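Local coordinates for hypothetical protein (Nitrosomonas europaea, PDB 2IN3) that is probably a thiol-disulfide oxidoreductase of the DsbA family, FrnE-like subfamily, with a putative role as a protein disulfide isomerase, at residues G99-S104 / Q160-G165; L105-K110 / E146-P151; L10-D15 / P113-I118; A170-S175 / A179-S184. All blocks are in the same frame, centred on the assembly; numbering follows the deposited sequence.

Contact 1. Residues G99-S104 / Q160-G165; sequences GVVSVS and QRTLAG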
# COMPACT_ATOMS: atom_id res chain seq x y z
N GLY A 99 -1.41 -4.41 9.33
CA GLY A 99 -0.20 -5.26 9.34
C GLY A 99 1.00 -4.44 8.92
O GLY A 99 2.09 -4.55 9.51
N VAL A 100 0.78 -3.62 7.91
CA VAL A 100 1.83 -2.73 7.39
C VAL A 100 2.26 -1.72 8.51
O VAL A 100 3.45 -1.56 8.78
CB VAL A 100 1.36 -2.00 6.12
CG1 VAL A 100 2.37 -0.91 5.71
CG2 VAL A 100 1.09 -3.04 4.97
N VAL A 101 1.29 -1.11 9.19
CA VAL A 101 1.54 -0.17 10.28
C VAL A 101 2.36 -0.88 11.36
O VAL A 101 3.34 -0.31 11.86
CB VAL A 101 0.22 0.40 10.91
CG1 VAL A 101 0.50 1.19 12.22
CG2 VAL A 101 -0.51 1.27 9.88
N SER A 102 1.96 -2.11 11.70
CA SER A 102 2.67 -2.92 12.67
C SER A 102 4.16 -3.13 12.35
O SER A 102 5.01 -2.98 13.23
CB SER A 102 2.00 -4.29 12.84
OG SER A 102 0.68 -4.18 13.36
N VAL A 103 4.45 -3.48 11.09
CA VAL A 103 5.83 -3.69 10.67
C VAL A 103 6.62 -2.37 10.73
O VAL A 103 7.81 -2.35 11.07
CB VAL A 103 5.87 -4.32 9.25
CG1 VAL A 103 7.31 -4.31 8.68
CG2 VAL A 103 5.28 -5.76 9.30
N SER A 104 5.95 -1.26 10.45
CA SER A 104 6.59 0.06 10.58
C SER A 104 7.08 0.34 12.02
O SER A 104 8.06 1.06 12.19
CB SER A 104 5.68 1.19 10.08
OG SER A 104 4.72 1.55 11.07
N GLN A 160 -5.17 2.16 16.47
CA GLN A 160 -5.40 3.60 16.52
C GLN A 160 -4.50 4.32 15.53
O GLN A 160 -4.94 5.28 14.86
CB GLN A 160 -5.17 4.11 17.94
CG GLN A 160 -6.23 3.62 18.92
CD GLN A 160 -5.86 3.89 20.36
OE1 GLN A 160 -4.86 4.56 20.65
NE2 GLN A 160 -6.69 3.39 21.29
N ARG A 161 -3.24 3.88 15.43
CA ARG A 161 -2.35 4.44 14.40
C ARG A 161 -2.87 4.25 12.99
O ARG A 161 -2.77 5.19 12.17
CB ARG A 161 -0.94 3.88 14.50
CG ARG A 161 -0.17 4.33 15.73
CD ARG A 161 1.20 3.68 15.64
NE ARG A 161 2.14 4.12 16.67
CZ ARG A 161 3.09 5.03 16.47
NH1 ARG A 161 3.23 5.61 15.28
NH2 ARG A 161 3.90 5.33 17.47
N THR A 162 -3.42 3.07 12.72
CA THR A 162 -3.97 2.72 11.40
C THR A 162 -5.15 3.64 11.07
O THR A 162 -5.20 4.25 9.99
CB THR A 162 -4.40 1.24 11.36
OG1 THR A 162 -3.25 0.41 11.59
CG2 THR A 162 -4.97 0.87 9.98
N LEU A 163 -6.07 3.75 12.01
CA LEU A 163 -7.23 4.62 11.87
C LEU A 163 -6.79 6.08 11.76
O LEU A 163 -7.33 6.83 10.93
CB LEU A 163 -8.22 4.39 13.03
CG LEU A 163 -9.48 5.27 13.06
CD1 LEU A 163 -10.24 5.21 11.72
CD2 LEU A 163 -10.40 4.89 14.24
N ALA A 164 -5.81 6.50 12.55
CA ALA A 164 -5.33 7.89 12.42
C ALA A 164 -4.78 8.20 11.02
O ALA A 164 -5.01 9.32 10.52
CB ALA A 164 -4.33 8.26 13.51
N GLY A 165 -4.05 7.23 10.45
CA GLY A 165 -3.58 7.26 9.04
C GLY A 165 -4.75 7.46 8.09
O GLY A 165 -4.72 8.36 7.25

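Contact 2. Residues L105-K110 / E146-P151; sequences LIEPEK and ESRFTP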
# COMPACT_ATOMS: atom_id res chain seq x y z
N LEU A 105 6.40 -0.23 13.03
CA LEU A 105 6.77 -0.08 14.45
C LEU A 105 7.88 -1.07 14.84
O LEU A 105 8.66 -0.82 15.79
CB LEU A 105 5.54 -0.34 15.33
CG LEU A 105 4.32 0.56 15.05
CD1 LEU A 105 3.10 0.23 15.87
CD2 LEU A 105 4.71 2.00 15.25
N ILE A 106 7.92 -2.20 14.15
CA ILE A 106 8.89 -3.25 14.43
C ILE A 106 10.22 -3.06 13.67
O ILE A 106 11.30 -3.01 14.29
CB ILE A 106 8.31 -4.67 14.11
CG1 ILE A 106 7.04 -4.91 14.93
CG2 ILE A 106 9.37 -5.77 14.44
CD1 ILE A 106 6.27 -6.14 14.52
N GLU A 107 10.14 -2.99 12.35
CA GLU A 107 11.33 -2.87 11.50
C GLU A 107 10.96 -2.02 10.28
O GLU A 107 10.54 -2.57 9.26
CB GLU A 107 11.89 -4.25 11.08
CG GLU A 107 12.46 -5.10 12.22
CD GLU A 107 13.06 -6.42 11.75
OE1 GLU A 107 14.30 -6.53 11.71
OE2 GLU A 107 12.30 -7.36 11.44
N PRO A 108 11.12 -0.68 10.38
CA PRO A 108 10.77 0.23 9.29
C PRO A 108 11.33 -0.16 7.91
O PRO A 108 10.68 0.07 6.90
CB PRO A 108 11.39 1.55 9.74
CG PRO A 108 11.35 1.48 11.20
CD PRO A 108 11.64 0.05 11.55
N GLU A 109 12.52 -0.78 7.89
CA GLU A 109 13.19 -1.19 6.66
C GLU A 109 12.41 -2.29 5.92
O GLU A 109 12.61 -2.51 4.72
CB GLU A 109 14.60 -1.67 7.00
CG GLU A 109 15.26 -0.84 8.13
CD GLU A 109 14.82 -1.21 9.59
OE1 GLU A 109 15.23 -0.47 10.52
OE2 GLU A 109 14.10 -2.21 9.81
N LYS A 110 11.50 -2.96 6.64
CA LYS A 110 10.72 -4.07 6.08
C LYS A 110 9.30 -3.71 5.67
O LYS A 110 8.54 -4.59 5.20
CB LYS A 110 10.70 -5.25 7.04
CG LYS A 110 12.07 -5.89 7.16
CD LYS A 110 12.08 -7.03 8.11
CE LYS A 110 13.50 -7.56 8.21
NZ LYS A 110 13.60 -8.65 9.19
N GLU A 146 6.79 -14.22 14.79
CA GLU A 146 5.38 -14.11 15.14
C GLU A 146 5.19 -13.56 16.56
O GLU A 146 4.18 -12.90 16.89
CB GLU A 146 4.81 -15.51 15.04
CG GLU A 146 3.34 -15.70 15.38
CD GLU A 146 2.86 -17.12 15.03
OE1 GLU A 146 3.26 -17.65 13.97
OE2 GLU A 146 2.08 -17.69 15.81
N SER A 147 6.17 -13.86 17.42
CA SER A 147 6.19 -13.34 18.78
C SER A 147 6.36 -11.81 18.85
O SER A 147 6.00 -11.20 19.87
CB SER A 147 7.29 -14.06 19.62
OG SER A 147 8.59 -13.65 19.06
N ARG A 148 6.90 -11.19 17.77
CA ARG A 148 7.01 -9.74 17.73
C ARG A 148 5.81 -9.16 16.97
O ARG A 148 5.17 -8.21 17.45
CB ARG A 148 8.36 -9.28 17.13
CG ARG A 148 9.58 -9.54 18.05
CD ARG A 148 10.91 -9.70 17.28
NE ARG A 148 11.60 -8.42 16.98
CZ ARG A 148 11.86 -7.93 15.77
NH1 ARG A 148 11.51 -8.57 14.64
NH2 ARG A 148 12.50 -6.77 15.67
N PHE A 149 5.47 -9.77 15.83
CA PHE A 149 4.38 -9.28 14.98
C PHE A 149 2.99 -9.34 15.60
O PHE A 149 2.24 -8.36 15.53
CB PHE A 149 4.33 -10.01 13.63
CG PHE A 149 3.20 -9.55 12.74
CD1 PHE A 149 3.35 -8.42 11.95
CD2 PHE A 149 1.98 -10.23 12.73
CE1 PHE A 149 2.29 -7.96 11.13
CE2 PHE A 149 0.93 -9.78 11.92
CZ PHE A 149 1.09 -8.65 11.12
N THR A 150 2.61 -10.50 16.15
CA THR A 150 1.23 -10.69 16.60
C THR A 150 0.79 -9.75 17.75
O THR A 150 -0.28 -9.14 17.65
CB THR A 150 0.88 -12.16 16.91
OG1 THR A 150 1.07 -12.95 15.73
CG2 THR A 150 -0.57 -12.31 17.34
N PRO A 151 1.59 -9.62 18.83
CA PRO A 151 1.19 -8.63 19.87
C PRO A 151 0.99 -7.21 19.31
O PRO A 151 0.01 -6.52 19.70
CB PRO A 151 2.37 -8.66 20.85
CG PRO A 151 2.94 -10.05 20.70
CD PRO A 151 2.83 -10.32 19.20

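Contact 3. Residues L10-D15 / P113-I118; sequences LWYIAD and PFFAAI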
# COMPACT_ATOMS: atom_id res chain seq x y z
N LEU A 10 8.58 11.46 1.50
CA LEU A 10 7.72 11.16 0.37
C LEU A 10 6.79 10.06 0.89
O LEU A 10 7.22 8.90 1.14
CB LEU A 10 8.53 10.69 -0.85
CG LEU A 10 7.68 10.27 -2.08
CD1 LEU A 10 6.87 11.43 -2.65
CD2 LEU A 10 8.53 9.61 -3.19
N TRP A 11 5.55 10.45 1.13
CA TRP A 11 4.50 9.51 1.56
C TRP A 11 3.88 8.75 0.38
O TRP A 11 3.32 9.36 -0.54
CB TRP A 11 3.39 10.26 2.32
CG TRP A 11 3.81 10.81 3.63
CD1 TRP A 11 4.06 12.12 3.94
CD2 TRP A 11 4.02 10.07 4.84
NE1 TRP A 11 4.42 12.24 5.27
CE2 TRP A 11 4.39 11.00 5.85
CE3 TRP A 11 3.94 8.70 5.17
CZ2 TRP A 11 4.69 10.61 7.17
CZ3 TRP A 11 4.22 8.32 6.50
CH2 TRP A 11 4.59 9.27 7.47
N TYR A 12 3.96 7.43 0.45
CA TYR A 12 3.26 6.57 -0.48
C TYR A 12 1.92 6.17 0.16
O TYR A 12 1.90 5.45 1.16
CB TYR A 12 4.11 5.33 -0.80
CG TYR A 12 3.46 4.34 -1.75
CD1 TYR A 12 2.82 4.78 -2.92
CD2 TYR A 12 3.49 2.99 -1.47
CE1 TYR A 12 2.25 3.84 -3.82
CE2 TYR A 12 2.91 2.03 -2.35
CZ TYR A 12 2.29 2.48 -3.50
OH TYR A 12 1.74 1.55 -4.35
N ILE A 13 0.83 6.70 -0.40
CA ILE A 13 -0.48 6.53 0.20
C ILE A 13 -1.17 5.46 -0.63
O ILE A 13 -1.54 5.69 -1.81
CB ILE A 13 -1.31 7.85 0.22
CG1 ILE A 13 -0.54 8.94 1.00
CG2 ILE A 13 -2.66 7.61 0.84
CD1 ILE A 13 -1.13 10.35 0.92
N ALA A 14 -1.34 4.31 -0.01
CA ALA A 14 -1.70 3.08 -0.74
C ALA A 14 -2.32 2.06 0.17
O ALA A 14 -2.17 2.13 1.39
CB ALA A 14 -0.50 2.51 -1.45
N ASP A 15 -3.04 1.13 -0.44
CA ASP A 15 -3.67 0.03 0.26
C ASP A 15 -3.25 -1.25 -0.48
O ASP A 15 -3.34 -1.29 -1.71
CB ASP A 15 -5.19 0.19 0.15
CG ASP A 15 -5.94 -0.82 0.99
OD1 ASP A 15 -5.82 -2.03 0.71
OD2 ASP A 15 -6.64 -0.40 1.95
N PRO A 113 8.76 -4.12 1.56
CA PRO A 113 8.71 -5.58 1.29
C PRO A 113 7.45 -6.27 1.86
O PRO A 113 6.88 -7.12 1.17
CB PRO A 113 9.93 -6.11 2.02
CG PRO A 113 10.88 -4.97 1.97
CD PRO A 113 10.03 -3.76 2.23
N PHE A 114 7.03 -5.91 3.08
CA PHE A 114 5.81 -6.51 3.66
C PHE A 114 4.52 -6.14 2.88
O PHE A 114 3.66 -7.00 2.63
CB PHE A 114 5.65 -6.14 5.13
CG PHE A 114 4.53 -6.87 5.83
CD1 PHE A 114 4.63 -8.24 6.10
CD2 PHE A 114 3.41 -6.18 6.27
CE1 PHE A 114 3.60 -8.91 6.76
CE2 PHE A 114 2.38 -6.86 6.94
CZ PHE A 114 2.47 -8.21 7.17
N PHE A 115 4.40 -4.88 2.50
CA PHE A 115 3.27 -4.39 1.72
C PHE A 115 3.21 -5.22 0.40
O PHE A 115 2.13 -5.72 -0.02
CB PHE A 115 3.51 -2.92 1.39
CG PHE A 115 2.34 -2.23 0.72
CD1 PHE A 115 1.54 -1.38 1.47
CD2 PHE A 115 2.06 -2.42 -0.64
CE1 PHE A 115 0.46 -0.70 0.91
CE2 PHE A 115 0.95 -1.74 -1.23
CZ PHE A 115 0.16 -0.89 -0.44
N ALA A 116 4.35 -5.34 -0.26
CA ALA A 116 4.42 -6.07 -1.55
C ALA A 116 4.08 -7.55 -1.34
O ALA A 116 3.36 -8.13 -2.14
CB ALA A 116 5.82 -5.93 -2.20
N ALA A 117 4.57 -8.14 -0.24
CA ALA A 117 4.31 -9.53 0.09
C ALA A 117 2.80 -9.78 0.24
O ALA A 117 2.31 -10.80 -0.24
CB ALA A 117 5.09 -9.98 1.37
N ILE A 118 2.08 -8.85 0.88
CA ILE A 118 0.62 -8.93 1.02
C ILE A 118 -0.06 -8.87 -0.36
O ILE A 118 -0.91 -9.70 -0.67
CB ILE A 118 0.06 -7.78 1.90
CG1 ILE A 118 0.53 -7.94 3.37
CG2 ILE A 118 -1.46 -7.72 1.81
CD1 ILE A 118 0.25 -6.70 4.20

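Contact 4. Residues A170-S175 / A179-S184; sequences AQWGIS and ALVVES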
# COMPACT_ATOMS: atom_id res chain seq x y z
N ALA A 170 -7.85 11.26 4.56
CA ALA A 170 -9.10 11.98 4.31
C ALA A 170 -8.92 13.48 4.48
O ALA A 170 -9.38 14.26 3.65
CB ALA A 170 -10.21 11.47 5.24
N GLN A 171 -8.23 13.87 5.54
CA GLN A 171 -7.98 15.28 5.87
C GLN A 171 -7.17 15.96 4.76
O GLN A 171 -7.44 17.13 4.40
CB GLN A 171 -7.31 15.40 7.25
CG GLN A 171 -6.73 16.76 7.62
CD GLN A 171 -5.34 16.64 8.27
OE1 GLN A 171 -5.08 15.73 9.08
NE2 GLN A 171 -4.44 17.55 7.90
N TRP A 172 -6.22 15.23 4.20
CA TRP A 172 -5.42 15.73 3.09
C TRP A 172 -6.16 15.78 1.75
O TRP A 172 -5.58 16.17 0.75
CB TRP A 172 -4.15 14.89 2.92
CG TRP A 172 -3.15 15.05 4.01
CD1 TRP A 172 -3.22 15.89 5.09
CD2 TRP A 172 -1.89 14.38 4.10
NE1 TRP A 172 -2.10 15.74 5.87
CE2 TRP A 172 -1.26 14.83 5.27
CE3 TRP A 172 -1.25 13.42 3.30
CZ2 TRP A 172 -0.00 14.36 5.67
CZ3 TRP A 172 -0.00 12.97 3.70
CH2 TRP A 172 0.61 13.44 4.88
N GLY A 173 -7.42 15.35 1.74
CA GLY A 173 -8.23 15.38 0.52
C GLY A 173 -7.83 14.41 -0.60
O GLY A 173 -8.12 14.67 -1.77
N ILE A 174 -7.18 13.30 -0.25
CA ILE A 174 -6.69 12.38 -1.29
C ILE A 174 -7.86 11.65 -1.98
O ILE A 174 -8.62 10.94 -1.33
CB ILE A 174 -5.68 11.33 -0.74
CG1 ILE A 174 -4.57 11.99 0.11
CG2 ILE A 174 -5.09 10.48 -1.88
CD1 ILE A 174 -3.64 12.94 -0.62
N SER A 175 -7.98 11.81 -3.29
CA SER A 175 -9.16 11.31 -4.02
C SER A 175 -8.88 10.09 -4.90
O SER A 175 -9.81 9.42 -5.38
CB SER A 175 -9.78 12.43 -4.87
OG SER A 175 -8.88 12.83 -5.89
N ALA A 179 -1.30 7.34 -4.15
CA ALA A 179 -1.03 8.77 -4.19
C ALA A 179 0.35 8.97 -3.61
O ALA A 179 0.83 8.15 -2.83
CB ALA A 179 -2.07 9.56 -3.41
N LEU A 180 0.98 10.07 -4.01
CA LEU A 180 2.29 10.41 -3.48
C LEU A 180 2.23 11.85 -3.03
O LEU A 180 1.75 12.73 -3.78
CB LEU A 180 3.36 10.26 -4.58
CG LEU A 180 3.80 8.80 -4.87
CD1 LEU A 180 4.75 8.80 -6.05
CD2 LEU A 180 4.49 8.15 -3.70
N VAL A 181 2.71 12.08 -1.82
CA VAL A 181 2.73 13.41 -1.20
C VAL A 181 4.10 13.64 -0.59
O VAL A 181 4.59 12.80 0.18
CB VAL A 181 1.65 13.56 -0.08
CG1 VAL A 181 1.85 14.88 0.70
CG2 VAL A 181 0.26 13.52 -0.68
N VAL A 182 4.71 14.79 -0.91
CA VAL A 182 5.91 15.23 -0.20
C VAL A 182 5.54 16.13 0.99
O VAL A 182 4.76 17.07 0.87
CB VAL A 182 6.92 15.96 -1.13
CG1 VAL A 182 8.15 16.39 -0.32
CG2 VAL A 182 7.36 15.06 -2.29
N GLU A 183 6.08 15.79 2.14
CA GLU A 183 5.89 16.58 3.33
C GLU A 183 7.26 17.09 3.72
O GLU A 183 8.19 16.32 3.98
CB GLU A 183 5.28 15.73 4.45
CG GLU A 183 5.00 16.50 5.71
CD GLU A 183 4.03 15.79 6.63
OE1 GLU A 183 4.23 14.58 6.91
OE2 GLU A 183 3.07 16.45 7.08
N SER A 184 7.38 18.41 3.74
CA SER A 184 8.62 19.05 4.08
C SER A 184 8.32 20.16 5.09
O SER A 184 7.68 21.16 4.76
CB SER A 184 9.31 19.60 2.83
OG SER A 184 10.50 20.27 3.20

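Contact 1. Residues G99-S104 / Q160-G165
Val101 meets Arg161 and Thr162 in a small helix-to-helix contact, made where helix 94-106 lies beside helix 156-171 in a DsbA-like fold, a thioredoxin core enlarged by helices. No hydrogen bond crosses it, and one branched side chain supplies nearly everything that the first helix contributes. Valine suits the place because its two methyls fork from CB without the reach of a longer chain, letting the backbones come close: CA of Val101 and CA of Thr162 are 6.3 Å apart. With CG1 anti to the backbone N (chi1 170°), the fork is turned so that CG1 approaches CB of Arg161 at 3.8 Å while CG2 points at Thr162. Arginine gives only its first methylene here; the chain then runs extended from CG to NE, and its guanidinium reaches Glu157 in a salt bridge. Threonine can present a hydroxyl to an apolar neighbour because that group is satisfied within its own helix, by the carbonyl of Ala158 one turn back. Its OG1 stands anti to the carbonyl carbon (chi1 -61°), the position from which it serves that bond and still lies against the valine, 3.3 Å from Val101 CG2.

Contact 2. Residues L105-K110 / E146-P151
Ile106 and Arg148 bury most of the surface here, and they join the end of helix 94-106 to the first turn of helix 146-154. The isoleucine works with both of its branches. Its CG2 methyl sits over one face of the Arg148 guanidinium, 3.2 Å above the plane and displaced toward the rim, so that NH1 and NH2 are each 3.5 Å from CG2. Its longer branch, extended to CD1, goes instead to the backbone beside the arginine, where CD1 comes within 3.7 Å of Phe149 CA. A beta-branched residue suits a place with two such different neighbours. Arg148 arrives by bending at chi3 (85°), which swings its flat end across Ile106 toward Glu107. The carboxylate of Glu107 stands at the guanidinium edge with the two planes 81° apart, and OE2 lies 3.5 Å from Arg148 NH1, a long salt bridge. The same OE2 takes a hydrogen bond from Lys110 NZ at 2.9 Å, arriving from above the carboxylate plane; two cations sharing one oxygen would probably stabilise its negative charge. Around this network, Ile144 of the preceding loop touches Ile106, Glu107 and Phe149, while the Phe149 ring is packed between helices 94-106 and 132-141.

Contact 3. Residues L10-D15 / P113-I118
Phe115 reaches from helix 111-123 to the end of strand 9-14, where it meets Tyr12, Ala14 and the backbone of Asp15. Its CG lies anti to the backbone N (chi1 -173°), which sends the ring outward from the helix and brings CZ first to the strand. CZ stands 3.6 Å from Ala14 CB and 3.4 Å from Asp15 C, with Ala14 C and Asp15 N near the ring plane at its edge. Tyr12 also has its ring swung anti to the backbone N (chi1 179°), and its CE2 comes to 4.4 Å from Phe115 CE2. The two rings are inclined at 55°, with centroids 5.9 Å apart. Ala14 lies beside the pair, its methyl over the rim of one Tyr12 face, and is small enough to let Phe115 CZ close to the main chain. In this thioredoxin-like core Ala14 and Tyr12 also touch Cys21, part of a probable CxxC redox motif at the start of helix 19-35. The side chain of Asp15 leaves the backbone away from helix 111-123, and its OD1 accepts a hydrogen bond from Met17 N. The helix-strand join is buried and contains no hydrogen bond, which implies that van der Waals fit and exclusion of water hold it together.

Contact 4. Residues A170-S175 / A179-S184
Ile174 and Trp172 lie against Ala179, Val181 and Glu183, the alternate residues of strand 179-184 whose side chains face the segment 170-175. Ile174 spans two of them: CG2 rests 3.5 Å from Ala179 CB, where a small residue permits close approach, and the far end of the other branch, CD1, lies 3.9 Å from Val181 CG2. The second methyl of that valine, CG1, is anti to the backbone N (chi1 171°) and meets the six-membered part of the indole, 4.0 Å from Trp172 CZ3. Tryptophan is broad enough to continue to the next residue on the same side of the strand, so that its CZ2 is 4.0 Å from Glu183 OE2, with ring and carboxylate planes nearly perpendicular. What turns the chain back is a Schellman motif ending helix 156-171, with Gly173 at positive phi (69°), a conformation that a residue without CB adopts at little cost. The chain then returns into the thioredoxin sheet, pairing 179-184 antiparallel with strand 9-14. From that neighbouring strand, Trp11 forms an edge-to-face pair with Trp172 and donates its NE1 hydrogen bond to Glu183 OE1, which probably helps to hold the carboxylate beside the indole. Ile13 touches both Trp172 and Val181, and Arg188 of strand 187-192 touches Trp172 and Glu183.

In the fold
From the N terminus, strand 9-14 opens contact 3, which closes almost a hundred residues later on helix 111-123. Before it closes, helix 94-106 and the turn after it open contacts 1 and 2, so both cross contact 3. Contact 2 closes on helix 146-154 and is nested inside the long helical loop that contact 1 closes on helix 156-171. Phe149, Phe114 and Val103 pack where these three meet. Contact 4 follows in series, turning from the end of helix 156-171 into strand 179-184, which pairs with strand 9-14 of contact 3. Contacts 1 and 2 thus bind the helices together, while contact 3 ties a helix, and contact 4 the turn that ends one, to the sheet.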